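Local structure of Fe-regulated protein B (Neisseria meningitidis, 4AIP) at residues F106-S116 and N625-G633; Y657-I665 and E678-G686. The protein transports iron across the outer membrane as a TonB-dependent transporter, possibly in the form of iron-siderophore complexes. All coordinates share one frame; numbering follows the deposited sequence.

Interaction 1. Residues F106-S116 and N625-G633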
loop_
_atom_site.group_PDB
_atom_site.type_symbol
_atom_site.label_atom_id
_atom_site.label_comp_id
_atom_site.label_asym_id
_atom_site.label_seq_id
_atom_site.Cartn_x
_atom_site.Cartn_y
_atom_site.Cartn_z
ATOM N N PHE B 106 -3.417 -0.934 -28.036
ATOM C CA PHE B 106 -2.929 0.037 -29.016
ATOM C C PHE B 106 -4.064 1.000 -29.413
ATOM O O PHE B 106 -5.252 0.592 -29.424
ATOM C CB PHE B 106 -2.453 -0.698 -30.241
ATOM C CG PHE B 106 -1.359 -1.647 -29.960
ATOM C CD1 PHE B 106 -0.052 -1.188 -29.946
ATOM C CD2 PHE B 106 -1.628 -3.008 -29.721
ATOM C CE1 PHE B 106 1.008 -2.049 -29.659
ATOM C CE2 PHE B 106 -0.583 -3.885 -29.470
ATOM C CZ PHE B 106 0.752 -3.392 -29.410
ATOM N N LEU B 107 -3.733 2.232 -29.734
ATOM C CA LEU B 107 -4.741 3.122 -30.230
ATOM C C LEU B 107 -4.390 3.490 -31.700
ATOM O O LEU B 107 -3.196 3.561 -32.104
ATOM C CB LEU B 107 -4.783 4.366 -29.338
ATOM C CG LEU B 107 -5.777 5.473 -29.752
ATOM C CD1 LEU B 107 -6.283 6.254 -28.561
ATOM C CD2 LEU B 107 -5.265 6.472 -30.891
ATOM N N THR B 108 -5.422 3.671 -32.510
ATOM C CA THR B 108 -5.254 4.166 -33.876
ATOM C C THR B 108 -6.248 5.267 -34.066
ATOM O O THR B 108 -7.351 5.205 -33.524
ATOM C CB THR B 108 -5.473 3.113 -34.953
ATOM O OG1 THR B 108 -6.802 2.623 -34.811
ATOM C CG2 THR B 108 -4.508 2.004 -34.763
ATOM N N LEU B 109 -5.815 6.277 -34.827
ATOM C CA LEU B 109 -6.659 7.373 -35.289
ATOM C C LEU B 109 -6.487 7.424 -36.833
ATOM O O LEU B 109 -5.344 7.465 -37.379
ATOM C CB LEU B 109 -6.245 8.679 -34.622
ATOM C CG LEU B 109 -7.105 9.904 -34.975
ATOM C CD1 LEU B 109 -8.562 9.720 -34.635
ATOM C CD2 LEU B 109 -6.594 11.167 -34.238
ATOM N N ARG B 110 -7.628 7.369 -37.533
ATOM C CA ARG B 110 -7.715 7.214 -39.018
ATOM C C ARG B 110 -6.723 6.163 -39.370
ATOM O O ARG B 110 -5.879 6.382 -40.244
ATOM C CB ARG B 110 -7.352 8.514 -39.731
ATOM C CG ARG B 110 -8.213 9.698 -39.424
ATOM C CD ARG B 110 -7.790 10.920 -40.217
ATOM N NE ARG B 110 -8.842 11.963 -40.218
ATOM C CZ ARG B 110 -8.622 13.245 -40.513
ATOM N NH1 ARG B 110 -7.383 13.666 -40.870
ATOM N NH2 ARG B 110 -9.628 14.099 -40.459
ATOM N N GLY B 111 -6.688 5.082 -38.610
ATOM C CA GLY B 111 -5.809 3.956 -38.981
ATOM C C GLY B 111 -4.330 4.085 -38.598
ATOM O O GLY B 111 -3.529 3.123 -38.777
ATOM N N MET B 112 -3.959 5.252 -38.079
ATOM C CA MET B 112 -2.588 5.525 -37.718
ATOM C C MET B 112 -2.327 5.282 -36.226
ATOM O O MET B 112 -3.099 5.795 -35.358
ATOM C CB MET B 112 -2.248 6.963 -38.048
ATOM C CG MET B 112 -2.157 7.390 -39.534
ATOM S SD MET B 112 -1.069 6.370 -40.555
ATOM C CE MET B 112 0.505 6.639 -39.719
ATOM N N GLY B 113 -1.259 4.516 -35.924
ATOM C CA GLY B 113 -0.847 4.200 -34.537
ATOM C C GLY B 113 -0.135 5.248 -33.662
ATOM O O GLY B 113 0.149 6.376 -34.102
ATOM N N GLN B 114 0.178 4.867 -32.411
ATOM C CA GLN B 114 0.802 5.806 -31.447
ATOM C C GLN B 114 2.290 6.147 -31.744
ATOM O O GLN B 114 2.929 6.921 -31.041
ATOM C CB GLN B 114 0.633 5.321 -29.999
ATOM C CG GLN B 114 -0.804 5.087 -29.551
ATOM C CD GLN B 114 -0.847 4.557 -28.144
ATOM O OE1 GLN B 114 -0.667 5.327 -27.195
ATOM N NE2 GLN B 114 -1.045 3.238 -27.986
ATOM N N ASN B 115 2.821 5.582 -32.810
ATOM C CA ASN B 115 4.050 6.066 -33.389
ATOM C C ASN B 115 3.843 7.497 -33.951
ATOM O O ASN B 115 4.782 8.276 -34.016
ATOM C CB ASN B 115 4.488 5.078 -34.472
ATOM C CG ASN B 115 5.738 5.535 -35.232
ATOM O OD1 ASN B 115 6.882 5.370 -34.773
ATOM N ND2 ASN B 115 5.521 6.054 -36.410
ATOM N N SER B 116 2.617 7.846 -34.316
ATOM C CA SER B 116 2.379 9.110 -35.000
ATOM C C SER B 116 1.308 9.863 -34.276
ATOM O O SER B 116 1.158 11.070 -34.548
ATOM C CB SER B 116 1.892 9.009 -36.466
ATOM O OG SER B 116 1.799 7.698 -36.999
ATOM N N ASN B 625 3.944 -3.530 -37.159
ATOM C CA ASN B 625 3.723 -3.352 -35.731
ATOM C C ASN B 625 2.533 -2.364 -35.570
ATOM O O ASN B 625 2.528 -1.286 -36.159
ATOM C CB ASN B 625 4.985 -2.869 -34.985
ATOM C CG ASN B 625 6.116 -3.927 -34.949
ATOM O OD1 ASN B 625 6.060 -4.938 -35.654
ATOM N ND2 ASN B 625 7.147 -3.685 -34.117
ATOM N N PRO B 626 1.502 -2.777 -34.789
ATOM C CA PRO B 626 0.286 -2.012 -34.619
ATOM C C PRO B 626 0.548 -0.578 -34.141
ATOM O O PRO B 626 -0.259 0.311 -34.382
ATOM C CB PRO B 626 -0.496 -2.835 -33.591
ATOM C CG PRO B 626 0.502 -3.817 -33.020
ATOM C CD PRO B 626 1.476 -4.052 -34.044
ATOM N N GLU B 627 1.667 -0.352 -33.476
ATOM C CA GLU B 627 2.173 0.984 -33.173
ATOM C C GLU B 627 2.106 1.973 -34.407
ATOM O O GLU B 627 1.812 3.178 -34.286
ATOM C CB GLU B 627 3.586 0.717 -32.687
ATOM C CG GLU B 627 4.510 1.842 -32.560
ATOM C CD GLU B 627 5.966 1.415 -32.647
ATOM O OE1 GLU B 627 6.283 0.237 -32.920
ATOM O OE2 GLU B 627 6.821 2.300 -32.454
ATOM N N PHE B 628 2.360 1.435 -35.599
ATOM C CA PHE B 628 2.400 2.256 -36.794
ATOM C C PHE B 628 0.965 2.482 -37.296
ATOM O O PHE B 628 0.585 3.630 -37.586
ATOM C CB PHE B 628 3.335 1.642 -37.866
ATOM C CG PHE B 628 4.781 1.598 -37.438
ATOM C CD1 PHE B 628 5.549 2.778 -37.390
ATOM C CD2 PHE B 628 5.353 0.405 -37.027
ATOM C CE1 PHE B 628 6.891 2.783 -36.933
ATOM C CE2 PHE B 628 6.702 0.383 -36.568
ATOM C CZ PHE B 628 7.480 1.589 -36.525
ATOM N N GLY B 629 0.159 1.411 -37.327
ATOM C CA GLY B 629 -1.201 1.541 -37.753
ATOM C C GLY B 629 -1.832 0.203 -37.914
ATOM O O GLY B 629 -1.201 -0.838 -37.695
ATOM N N ALA B 630 -3.094 0.214 -38.306
ATOM C CA ALA B 630 -3.756 -1.021 -38.711
ATOM C C ALA B 630 -4.752 -0.651 -39.758
ATOM O O ALA B 630 -5.290 0.450 -39.690
ATOM C CB ALA B 630 -4.479 -1.666 -37.533
ATOM N N GLN B 631 -4.981 -1.540 -40.733
ATOM C CA GLN B 631 -6.102 -1.371 -41.654
ATOM C C GLN B 631 -7.349 -1.878 -40.979
ATOM O O GLN B 631 -7.627 -3.082 -40.964
ATOM C CB GLN B 631 -5.917 -2.057 -43.018
ATOM C CG GLN B 631 -7.169 -1.883 -43.921
ATOM C CD GLN B 631 -7.402 -0.455 -44.345
ATOM O OE1 GLN B 631 -6.698 0.087 -45.191
ATOM N NE2 GLN B 631 -8.375 0.172 -43.744
ATOM N N VAL B 632 -8.098 -0.918 -40.445
ATOM C CA VAL B 632 -9.250 -1.150 -39.588
ATOM C C VAL B 632 -10.448 -1.214 -40.493
ATOM O O VAL B 632 -10.498 -0.490 -41.480
ATOM C CB VAL B 632 -9.417 0.058 -38.618
ATOM C CG1 VAL B 632 -10.797 0.015 -37.818
ATOM C CG2 VAL B 632 -8.190 0.155 -37.676
ATOM N N GLY B 633 -11.443 -2.010 -40.142
ATOM C CA GLY B 633 -12.617 -2.067 -40.985
ATOM C C GLY B 633 -13.371 -0.761 -40.931
ATOM O O GLY B 633 -13.264 0.011 -39.964
#

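Interaction 2. Residues Y657-I665 and E678-G686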
loop_
_atom_site.group_PDB
_atom_site.type_symbol
_atom_site.label_atom_id
_atom_site.label_comp_id
_atom_site.label_asym_id
_atom_site.label_seq_id
_atom_site.Cartn_x
_atom_site.Cartn_y
_atom_site.Cartn_z
ATOM N N TYR B 657 -20.155 -0.886 -34.873
ATOM C CA TYR B 657 -20.076 -1.972 -35.792
ATOM C C TYR B 657 -18.897 -1.686 -36.614
ATOM O O TYR B 657 -18.843 -0.610 -37.248
ATOM C CB TYR B 657 -21.317 -2.064 -36.676
ATOM C CG TYR B 657 -21.192 -3.238 -37.580
ATOM C CD1 TYR B 657 -21.323 -4.543 -37.074
ATOM C CD2 TYR B 657 -20.876 -3.077 -38.950
ATOM C CE1 TYR B 657 -21.137 -5.668 -37.906
ATOM C CE2 TYR B 657 -20.704 -4.188 -39.770
ATOM C CZ TYR B 657 -20.821 -5.463 -39.241
ATOM O OH TYR B 657 -20.653 -6.548 -40.056
ATOM N N VAL B 658 -17.926 -2.601 -36.576
ATOM C CA VAL B 658 -16.776 -2.517 -37.452
ATOM C C VAL B 658 -16.841 -3.659 -38.474
ATOM O O VAL B 658 -16.898 -4.835 -38.116
ATOM C CB VAL B 658 -15.372 -2.367 -36.675
ATOM C CG1 VAL B 658 -15.510 -2.305 -35.164
ATOM C CG2 VAL B 658 -14.298 -3.376 -37.109
ATOM N N GLN B 659 -16.858 -3.296 -39.749
ATOM C CA GLN B 659 -16.855 -4.240 -40.860
ATOM C C GLN B 659 -15.551 -5.001 -41.028
ATOM O O GLN B 659 -14.495 -4.665 -40.460
ATOM C CB GLN B 659 -17.106 -3.501 -42.170
ATOM C CG GLN B 659 -18.525 -3.003 -42.302
ATOM C CD GLN B 659 -18.667 -2.088 -43.501
ATOM O OE1 GLN B 659 -19.390 -1.092 -43.464
ATOM N NE2 GLN B 659 -17.959 -2.413 -44.564
ATOM N N LYS B 660 -15.674 -6.055 -41.820
ATOM C CA LYS B 660 -14.568 -6.929 -42.179
ATOM C C LYS B 660 -13.518 -6.079 -42.875
ATOM O O LYS B 660 -13.848 -5.173 -43.656
ATOM C CB LYS B 660 -15.064 -8.016 -43.140
ATOM C CG LYS B 660 -14.047 -9.124 -43.391
ATOM C CD LYS B 660 -14.173 -9.582 -44.832
ATOM C CE LYS B 660 -13.326 -10.790 -45.053
ATOM N NZ LYS B 660 -13.940 -11.670 -46.113
ATOM N N ALA B 661 -12.260 -6.366 -42.563
ATOM C CA ALA B 661 -11.114 -5.598 -43.068
ATOM C C ALA B 661 -10.202 -6.594 -43.674
ATOM O O ALA B 661 -10.220 -7.763 -43.236
ATOM C CB ALA B 661 -10.383 -4.868 -41.918
ATOM N N THR B 662 -9.360 -6.112 -44.593
ATOM C CA THR B 662 -8.487 -6.922 -45.451
ATOM C C THR B 662 -7.169 -6.135 -45.659
ATOM O O THR B 662 -7.179 -4.907 -45.909
ATOM C CB THR B 662 -9.185 -7.179 -46.887
ATOM O OG1 THR B 662 -10.172 -8.238 -46.816
ATOM C CG2 THR B 662 -8.209 -7.576 -47.899
ATOM N N GLY B 663 -6.023 -6.822 -45.578
ATOM C CA GLY B 663 -4.789 -6.221 -46.057
ATOM C C GLY B 663 -3.925 -5.595 -44.978
ATOM O O GLY B 663 -4.418 -5.061 -43.947
ATOM N N SER B 664 -2.627 -5.714 -45.199
ATOM C CA SER B 664 -1.632 -5.133 -44.340
ATOM C C SER B 664 -1.551 -3.618 -44.548
ATOM O O SER B 664 -2.017 -3.095 -45.561
ATOM C CB SER B 664 -0.274 -5.727 -44.655
ATOM O OG SER B 664 0.694 -5.079 -43.864
ATOM N N ILE B 665 -0.973 -2.918 -43.575
ATOM C CA ILE B 665 -0.657 -1.531 -43.783
ATOM C C ILE B 665 0.537 -1.387 -44.726
ATOM O O ILE B 665 0.664 -0.334 -45.354
ATOM C CB ILE B 665 -0.491 -0.715 -42.469
ATOM C CG1 ILE B 665 0.794 -1.060 -41.738
ATOM C CG2 ILE B 665 -1.692 -0.921 -41.612
ATOM C CD1 ILE B 665 0.951 -0.399 -40.432
ATOM N N GLU B 678 1.653 -12.669 -45.614
ATOM C CA GLU B 678 0.437 -12.841 -44.790
ATOM C C GLU B 678 -0.795 -12.270 -45.481
ATOM O O GLU B 678 -0.828 -11.106 -45.910
ATOM C CB GLU B 678 0.580 -12.250 -43.366
ATOM C CG GLU B 678 1.333 -13.146 -42.356
ATOM C CD GLU B 678 1.393 -12.563 -40.925
ATOM O OE1 GLU B 678 1.573 -11.340 -40.752
ATOM O OE2 GLU B 678 1.271 -13.344 -39.951
ATOM N N ASN B 679 -1.814 -13.102 -45.587
ATOM C CA ASN B 679 -3.071 -12.656 -46.158
ATOM C C ASN B 679 -3.932 -12.043 -45.052
ATOM O O ASN B 679 -4.878 -12.683 -44.551
ATOM C CB ASN B 679 -3.810 -13.812 -46.841
ATOM C CG ASN B 679 -5.024 -13.328 -47.644
ATOM O OD1 ASN B 679 -4.915 -12.418 -48.478
ATOM N ND2 ASN B 679 -6.195 -13.928 -47.376
ATOM N N VAL B 680 -3.590 -10.819 -44.662
ATOM C CA VAL B 680 -4.228 -10.192 -43.528
ATOM C C VAL B 680 -5.692 -10.076 -43.858
ATOM O O VAL B 680 -6.047 -9.464 -44.851
ATOM C CB VAL B 680 -3.675 -8.814 -43.251
ATOM C CG1 VAL B 680 -4.354 -8.217 -42.063
ATOM C CG2 VAL B 680 -2.193 -8.858 -43.072
ATOM N N VAL B 681 -6.509 -10.731 -43.034
ATOM C CA VAL B 681 -7.964 -10.623 -43.020
ATOM C C VAL B 681 -8.336 -10.441 -41.530
ATOM O O VAL B 681 -7.679 -11.008 -40.651
ATOM C CB VAL B 681 -8.663 -11.922 -43.569
ATOM C CG1 VAL B 681 -10.158 -11.788 -43.554
ATOM C CG2 VAL B 681 -8.191 -12.265 -44.978
ATOM N N ARG B 682 -9.401 -9.670 -41.265
ATOM C CA ARG B 682 -9.971 -9.559 -39.914
ATOM C C ARG B 682 -11.511 -9.452 -39.967
ATOM O O ARG B 682 -12.040 -8.704 -40.783
ATOM C CB ARG B 682 -9.355 -8.355 -39.114
ATOM C CG ARG B 682 -7.932 -7.856 -39.616
ATOM C CD ARG B 682 -7.608 -6.393 -39.206
ATOM N NE ARG B 682 -6.702 -6.481 -38.089
ATOM C CZ ARG B 682 -5.405 -6.201 -38.097
ATOM N NH1 ARG B 682 -4.778 -5.694 -39.160
ATOM N NH2 ARG B 682 -4.745 -6.417 -36.978
ATOM N N LYS B 683 -12.205 -10.183 -39.088
ATOM C CA LYS B 683 -13.682 -10.143 -39.004
ATOM C C LYS B 683 -14.320 -8.850 -38.510
ATOM O O LYS B 683 -13.768 -8.168 -37.618
ATOM C CB LYS B 683 -14.218 -11.268 -38.114
ATOM C CG LYS B 683 -14.012 -12.615 -38.713
ATOM C CD LYS B 683 -13.899 -13.639 -37.625
ATOM C CE LYS B 683 -15.108 -14.520 -37.485
ATOM N NZ LYS B 683 -14.571 -15.845 -36.960
ATOM N N GLY B 684 -15.487 -8.531 -39.074
ATOM C CA GLY B 684 -16.403 -7.555 -38.488
ATOM C C GLY B 684 -17.146 -8.124 -37.291
ATOM O O GLY B 684 -17.171 -9.308 -37.049
ATOM N N PHE B 685 -17.786 -7.254 -36.554
ATOM C CA PHE B 685 -18.443 -7.599 -35.308
ATOM C C PHE B 685 -19.220 -6.377 -34.979
ATOM O O PHE B 685 -18.860 -5.254 -35.405
ATOM C CB PHE B 685 -17.432 -7.918 -34.174
ATOM C CG PHE B 685 -16.385 -6.842 -33.939
ATOM C CD1 PHE B 685 -15.151 -6.886 -34.633
ATOM C CD2 PHE B 685 -16.618 -5.802 -32.995
ATOM C CE1 PHE B 685 -14.148 -5.893 -34.432
ATOM C CE2 PHE B 685 -15.652 -4.763 -32.764
ATOM C CZ PHE B 685 -14.397 -4.815 -33.495
ATOM N N GLY B 686 -20.295 -6.566 -34.227
ATOM C CA GLY B 686 -20.984 -5.418 -33.621
ATOM C C GLY B 686 -20.894 -5.599 -32.133
ATOM O O GLY B 686 -20.993 -6.710 -31.648
#

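Interaction 1. Residues F106-S116 and N625-G633
Gly-113 N donates to Phe-628 O over 2.6 Å, the shortest bond of this contact, reaching the oxygen from above its carbonyl plane rather than on a lone pair. Next along, Ala-630 N gives a 3.0 Å bond to Gly-111 O, and the two bonds bridge the backbones at Met-112 and Gly-629. Asn-115 N points at Glu-627 O, though that oxygen is less surely placed. Among the side chains, Pro-626 CG sits over one face of the Phe-106 ring, 3.7 Å from the ring centroid and 12° off the normal, a CH-pi contact. Asn-115 has CG anti to its own N (chi1 176°), which lays its amide against Phe-628: Asn-115 ND2 lies 3.4 Å from Phe-628 CD1, with amide and ring planes 55° apart. Thr-108 OG1 passes Val-632 CG2 and shares a hydrogen bond with Ser-720 OG. The contact is buried between plug and barrel. Strand 107-109 leads through a type I' turn (Leu-109 to Met-112) into the weakly bonded 112-113, and strand 95-97 pairs with its other edge. Residues 625-633 belong to the loop joining barrel strands 600-615 and 635-644; Met-112 also rests on Pro-611 and Phe-613 of strand 600-615.

Interaction 2. Residues Y657-I665 and E678-G686
Val-658 and Phe-685 form a hydrogen-bonded antiparallel pair, and backbone bonds run along the length of the contact. Val-658 N meets Phe-685 O at 3.0 Å, nearly in line with the C=O; the return bond to Val-658 O is less certain. Regular pairing lapses around Gln-659 and Gly-684, then resumes with Ala-661 N to Arg-682 O and Arg-682 N to Ala-661 O, each 2.9 Å. Gly-663 N to Val-680 O, 2.7 Å, comes last, the donor 42° out of the carbonyl plane. Apolar contacts follow. On the face of Val-658, Ala-661, Arg-682 and Phe-685, both valine methyls press on the far end of the phenylalanine ring, which also stacks with Tyr-716. On the face of Tyr-657, Thr-662 and Val-681, Gly-686 CA lies 3.6 Å from Tyr-657 CD1, at the ring's edge. Apart from these, Val-680 CG2 packs against Ser-664 CB, and Lys-660 leaves with CG anti to N (chi1 -170°), 3.3 Å from Arg-682 O, then bends at chi2 and chi4 as CE crosses Val-681 CG1. The pairing of these barrel strands thus rests on main-chain polarity; side chains add chiefly van der Waals contact, closest and tight where Val-658 CG1 comes 3.2 Å from Phe-685 CZ.

How the interactions relate
Interaction 1 joins plug to barrel, whereas interaction 2 lies wholly within the barrel; their centres are about 14 Å apart. In chain order, interaction 1 closes first: residues 625-633 lead into strand 635-644, which pairs with strand 649-662, and that strand in turn pairs with 681-694 in interaction 2. The two also touch directly, since Gln-631 O packs 3.4 Å from Ala-661 CB and Gly-629 O lies 3.5 Å from Ile-665 CD1. His-719 ties them further, bonding to Gly-633 N and Lys-683 O. The loop that meets the plug therefore also packs against the paired barrel strands, in contact with plug and barrel wall alike.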